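Local atomic coordinates of uncharacterized protein (Bacteroides ovatus, PDB entry 4FS7), a protein that is of unknown function but, as an extracellular leucine-rich repeat protein of the BspA type, probably serves in protein binding. Residues C184-L196 and F204-S218. Sequence-based numbering, arbitrary orientation.
With EDO (1,2-ethanediol), chain B.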
# COMPACT_ATOMS: atom_id res chain seq x y z
N CYS A 184 -6.00 3.74 -4.63
CA CYS A 184 -6.78 3.26 -5.77
C CYS A 184 -8.06 2.60 -5.24
O CYS A 184 -8.19 1.39 -5.16
CB CYS A 184 -6.00 2.29 -6.64
SG CYS A 184 -4.63 3.16 -7.53
N GLY A 185 -9.02 3.45 -4.89
CA GLY A 185 -10.18 3.01 -4.14
C GLY A 185 -11.27 2.29 -4.91
O GLY A 185 -12.25 1.86 -4.30
N LYS A 186 -11.09 2.10 -6.21
CA LYS A 186 -12.00 1.31 -7.05
C LYS A 186 -11.40 -0.03 -7.50
O LYS A 186 -12.04 -0.82 -8.18
CB LYS A 186 -12.43 2.12 -8.29
CG LYS A 186 -13.49 3.15 -8.02
CD LYS A 186 -14.60 2.66 -7.07
CE LYS A 186 -15.66 3.74 -6.76
NZ LYS A 186 -15.16 5.15 -6.50
N LEU A 187 -10.15 -0.29 -7.13
CA LEU A 187 -9.45 -1.51 -7.53
C LEU A 187 -9.97 -2.67 -6.65
O LEU A 187 -9.66 -2.73 -5.48
CB LEU A 187 -7.94 -1.32 -7.41
CG LEU A 187 -7.06 -2.44 -7.96
CD1 LEU A 187 -7.23 -2.60 -9.48
CD2 LEU A 187 -5.63 -2.16 -7.61
N LYS A 188 -10.75 -3.57 -7.23
CA LYS A 188 -11.31 -4.71 -6.48
C LYS A 188 -10.44 -5.95 -6.49
O LYS A 188 -10.54 -6.78 -5.59
CB LYS A 188 -12.71 -5.04 -7.02
CG LYS A 188 -13.51 -6.05 -6.26
CD LYS A 188 -14.91 -6.27 -6.84
CE LYS A 188 -15.58 -5.04 -7.42
NZ LYS A 188 -15.97 -3.99 -6.41
N SER A 189 -9.63 -6.08 -7.53
CA SER A 189 -8.82 -7.26 -7.75
C SER A 189 -7.49 -6.89 -8.38
O SER A 189 -7.40 -5.90 -9.10
CB SER A 189 -9.53 -8.19 -8.74
OG SER A 189 -10.90 -8.40 -8.42
N ILE A 190 -6.50 -7.74 -8.18
CA ILE A 190 -5.27 -7.66 -8.94
C ILE A 190 -4.66 -9.03 -9.03
O ILE A 190 -4.64 -9.79 -8.04
CB ILE A 190 -4.26 -6.62 -8.34
CG1 ILE A 190 -3.13 -6.34 -9.33
CG2 ILE A 190 -3.79 -7.03 -6.99
CD1 ILE A 190 -2.29 -5.13 -8.97
N LYS A 191 -4.13 -9.35 -10.20
CA LYS A 191 -3.32 -10.54 -10.43
C LYS A 191 -1.86 -10.19 -10.26
O LYS A 191 -1.31 -9.42 -11.03
CB LYS A 191 -3.61 -11.12 -11.82
CG LYS A 191 -2.83 -12.38 -12.11
CD LYS A 191 -3.24 -13.05 -13.42
CE LYS A 191 -2.44 -14.35 -13.68
NZ LYS A 191 -2.41 -15.26 -12.47
N LEU A 192 -1.23 -10.75 -9.25
CA LEU A 192 0.14 -10.44 -8.97
C LEU A 192 1.05 -11.18 -9.93
O LEU A 192 0.75 -12.29 -10.35
CB LEU A 192 0.47 -10.79 -7.51
CG LEU A 192 -0.26 -9.94 -6.46
CD1 LEU A 192 0.08 -10.46 -5.06
CD2 LEU A 192 0.14 -8.45 -6.56
N PRO A 193 2.23 -10.59 -10.27
CA PRO A 193 3.20 -11.31 -11.08
C PRO A 193 3.48 -12.67 -10.46
O PRO A 193 3.60 -12.79 -9.25
CB PRO A 193 4.42 -10.38 -11.03
CG PRO A 193 3.83 -9.04 -10.92
CD PRO A 193 2.65 -9.22 -10.01
N ARG A 194 3.61 -13.69 -11.30
CA ARG A 194 3.62 -15.09 -10.85
C ARG A 194 4.82 -15.47 -9.98
O ARG A 194 4.74 -16.44 -9.24
CB ARG A 194 3.46 -16.05 -12.05
CG ARG A 194 2.08 -15.96 -12.73
CD ARG A 194 2.05 -16.71 -14.08
NE ARG A 194 0.74 -16.67 -14.74
CZ ARG A 194 0.48 -15.95 -15.84
NH1 ARG A 194 1.43 -15.21 -16.39
NH2 ARG A 194 -0.73 -15.98 -16.38
N ASN A 195 5.90 -14.71 -10.09
CA ASN A 195 7.12 -14.92 -9.30
C ASN A 195 7.43 -13.72 -8.40
O ASN A 195 8.57 -13.49 -8.03
CB ASN A 195 8.30 -15.20 -10.22
CG ASN A 195 9.38 -16.02 -9.55
OD1 ASN A 195 10.56 -15.74 -9.73
ND2 ASN A 195 9.00 -17.05 -8.79
N LEU A 196 6.41 -12.95 -8.03
CA LEU A 196 6.60 -11.78 -7.16
C LEU A 196 7.25 -12.22 -5.85
O LEU A 196 6.84 -13.23 -5.27
CB LEU A 196 5.26 -11.10 -6.88
CG LEU A 196 5.36 -9.70 -6.28
CD1 LEU A 196 5.90 -8.68 -7.28
CD2 LEU A 196 4.01 -9.26 -5.73
N PHE A 204 -0.66 -1.05 -1.40
CA PHE A 204 -2.09 -1.08 -1.63
C PHE A 204 -2.84 -0.34 -0.53
O PHE A 204 -4.04 -0.50 -0.39
CB PHE A 204 -2.63 -2.51 -1.77
CG PHE A 204 -2.01 -3.27 -2.89
CD1 PHE A 204 -2.47 -3.08 -4.20
CD2 PHE A 204 -0.96 -4.14 -2.68
CE1 PHE A 204 -1.93 -3.74 -5.25
CE2 PHE A 204 -0.41 -4.83 -3.76
CZ PHE A 204 -0.94 -4.65 -5.03
N ALA A 205 -2.16 0.57 0.19
CA ALA A 205 -2.85 1.32 1.23
C ALA A 205 -4.00 2.12 0.68
O ALA A 205 -3.84 2.77 -0.34
CB ALA A 205 -1.86 2.20 1.99
N GLU A 206 -5.16 2.05 1.34
CA GLU A 206 -6.34 2.80 0.95
C GLU A 206 -6.98 2.27 -0.33
O GLU A 206 -7.83 2.94 -0.87
CB GLU A 206 -6.07 4.32 0.88
CG GLU A 206 -5.63 4.92 2.22
CD GLU A 206 -5.57 6.46 2.22
OE1 GLU A 206 -5.69 7.11 1.15
OE2 GLU A 206 -5.40 7.02 3.33
N CYS A 207 -6.61 1.07 -0.75
CA CYS A 207 -7.37 0.40 -1.82
C CYS A 207 -8.57 -0.27 -1.13
O CYS A 207 -8.61 -1.48 -0.91
CB CYS A 207 -6.52 -0.62 -2.54
SG CYS A 207 -5.23 0.16 -3.55
N ILE A 208 -9.54 0.56 -0.79
CA ILE A 208 -10.62 0.18 0.14
C ILE A 208 -11.54 -0.90 -0.40
O ILE A 208 -12.29 -1.53 0.36
CB ILE A 208 -11.40 1.41 0.61
CG1 ILE A 208 -12.06 2.16 -0.54
CG2 ILE A 208 -10.51 2.32 1.47
CD1 ILE A 208 -13.09 3.21 -0.07
N LEU A 209 -11.56 -1.09 -1.72
CA LEU A 209 -12.40 -2.15 -2.34
C LEU A 209 -11.60 -3.40 -2.68
O LEU A 209 -12.16 -4.36 -3.21
CB LEU A 209 -13.08 -1.66 -3.63
CG LEU A 209 -14.22 -0.69 -3.36
CD1 LEU A 209 -14.93 -0.34 -4.64
CD2 LEU A 209 -15.25 -1.12 -2.32
N LEU A 210 -10.30 -3.41 -2.44
CA LEU A 210 -9.47 -4.53 -2.89
C LEU A 210 -9.79 -5.76 -2.04
O LEU A 210 -9.58 -5.75 -0.84
CB LEU A 210 -7.98 -4.16 -2.79
CG LEU A 210 -6.97 -5.23 -3.18
CD1 LEU A 210 -7.10 -5.60 -4.68
CD2 LEU A 210 -5.58 -4.78 -2.82
N GLU A 211 -10.30 -6.78 -2.73
CA GLU A 211 -10.77 -8.03 -2.12
C GLU A 211 -10.07 -9.26 -2.67
O GLU A 211 -9.90 -10.25 -1.96
CB GLU A 211 -12.31 -8.19 -2.34
CG GLU A 211 -13.23 -7.32 -1.45
CD GLU A 211 -14.70 -7.30 -1.90
OE1 GLU A 211 -14.98 -7.58 -3.09
OE2 GLU A 211 -15.58 -6.95 -1.08
N ASN A 212 -9.74 -9.27 -3.97
CA ASN A 212 -9.24 -10.48 -4.64
C ASN A 212 -7.78 -10.30 -5.01
O ASN A 212 -7.44 -9.51 -5.89
CB ASN A 212 -10.09 -10.75 -5.89
CG ASN A 212 -11.59 -10.75 -5.60
OD1 ASN A 212 -12.06 -11.59 -4.80
ND2 ASN A 212 -12.34 -9.82 -6.18
N MSE A 213 -6.93 -11.02 -4.30
CA MSE A 213 -5.48 -11.00 -4.51
C MSE A 213 -4.89 -12.25 -3.91
O MSE A 213 -4.89 -12.44 -2.70
CB MSE A 213 -4.85 -9.75 -3.93
CG MSE A 213 -3.43 -9.52 -4.45
SE MSE A 213 -2.59 -7.93 -3.68
CE MSE A 213 -2.93 -8.39 -1.84
N GLU A 214 -4.45 -13.15 -4.77
CA GLU A 214 -3.83 -14.39 -4.33
C GLU A 214 -2.35 -14.17 -4.23
O GLU A 214 -1.75 -13.52 -5.09
CB GLU A 214 -4.16 -15.48 -5.31
CG GLU A 214 -5.62 -15.86 -5.20
CD GLU A 214 -5.97 -16.42 -3.82
OE1 GLU A 214 -5.33 -17.42 -3.41
OE2 GLU A 214 -6.86 -15.86 -3.13
N PHE A 215 -1.72 -14.70 -3.20
CA PHE A 215 -0.29 -14.60 -3.02
C PHE A 215 0.44 -15.70 -3.76
O PHE A 215 0.18 -16.87 -3.52
CB PHE A 215 0.06 -14.75 -1.55
CG PHE A 215 -0.56 -13.73 -0.63
CD1 PHE A 215 -0.61 -12.39 -0.94
CD2 PHE A 215 -1.05 -14.15 0.61
CE1 PHE A 215 -1.16 -11.46 -0.05
CE2 PHE A 215 -1.56 -13.24 1.50
CZ PHE A 215 -1.63 -11.90 1.19
N PRO A 216 1.37 -15.34 -4.64
CA PRO A 216 2.21 -16.36 -5.25
C PRO A 216 3.05 -17.07 -4.19
O PRO A 216 3.39 -16.47 -3.18
CB PRO A 216 3.11 -15.54 -6.19
CG PRO A 216 2.43 -14.27 -6.40
CD PRO A 216 1.66 -14.01 -5.18
N ASN A 217 3.44 -18.31 -4.44
CA ASN A 217 4.29 -19.05 -3.53
C ASN A 217 5.64 -18.40 -3.28
O ASN A 217 6.24 -18.58 -2.21
CB ASN A 217 4.44 -20.51 -3.99
CG ASN A 217 3.13 -21.27 -3.87
OD1 ASN A 217 2.22 -20.87 -3.13
ND2 ASN A 217 3.02 -22.40 -4.60
N SER A 218 6.09 -17.61 -4.25
CA SER A 218 7.36 -16.90 -4.18
C SER A 218 7.36 -15.64 -3.26
O SER A 218 8.41 -15.14 -2.93
CB SER A 218 7.81 -16.46 -5.59
OG SER A 218 6.72 -15.77 -6.22
C1 EDO B . -12.59 -14.26 -1.74
O1 EDO B . -13.73 -13.95 -2.53
C2 EDO B . -11.45 -13.29 -1.97
O2 EDO B . -10.95 -13.49 -3.31
O HOH W 1 -4.87 -12.59 -7.52
O HOH W 2 -2.31 -12.94 -7.68
O HOH W 3 5.44 -18.33 -7.19
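With chi1 of -48° and -51°, Ser189 OG and the Asn212 amide each sit beside their own backbone N, and across the backbone bridge ND2 of Asn212 donates to OG of Ser189 at 3.0 Å, with the hydroxyl close to the amide plane. The other end of that amide, OD1, accepts from O2 of a 1,2-ethanediol molecule, probably from the crystallisation liquor. Next to this pair, Lys188 O takes two backbone donors: Asn212 N in the carbonyl plane and Glu211 N from above it. Ile190 N answers with a bond to Asn212 O (3.0 Å), nearly in line with the carbonyl. With an alanine in place of Ser189, ND2 of Asn212 would probably lose its acceptor, and the amide would be less firmly held. Inward, Ile190 CG2 lies alongside Met213, present as selenomethionine, 3.6 Å from its CG, while Ile190 CD1 touches the Phe204 ring at its edge. Leu192 crosses Met213 and packs on Pro216. Beyond the single bridge the backbones part, and one water joins Ile190 O to Glu214 N, another Leu192 N to Glu214 O. Farther along, Ser218 OG donates to Leu196 O (2.7 Å). Direct hydrogen bonds and bridging waters thus join successive solenoid coils over an apolar interior.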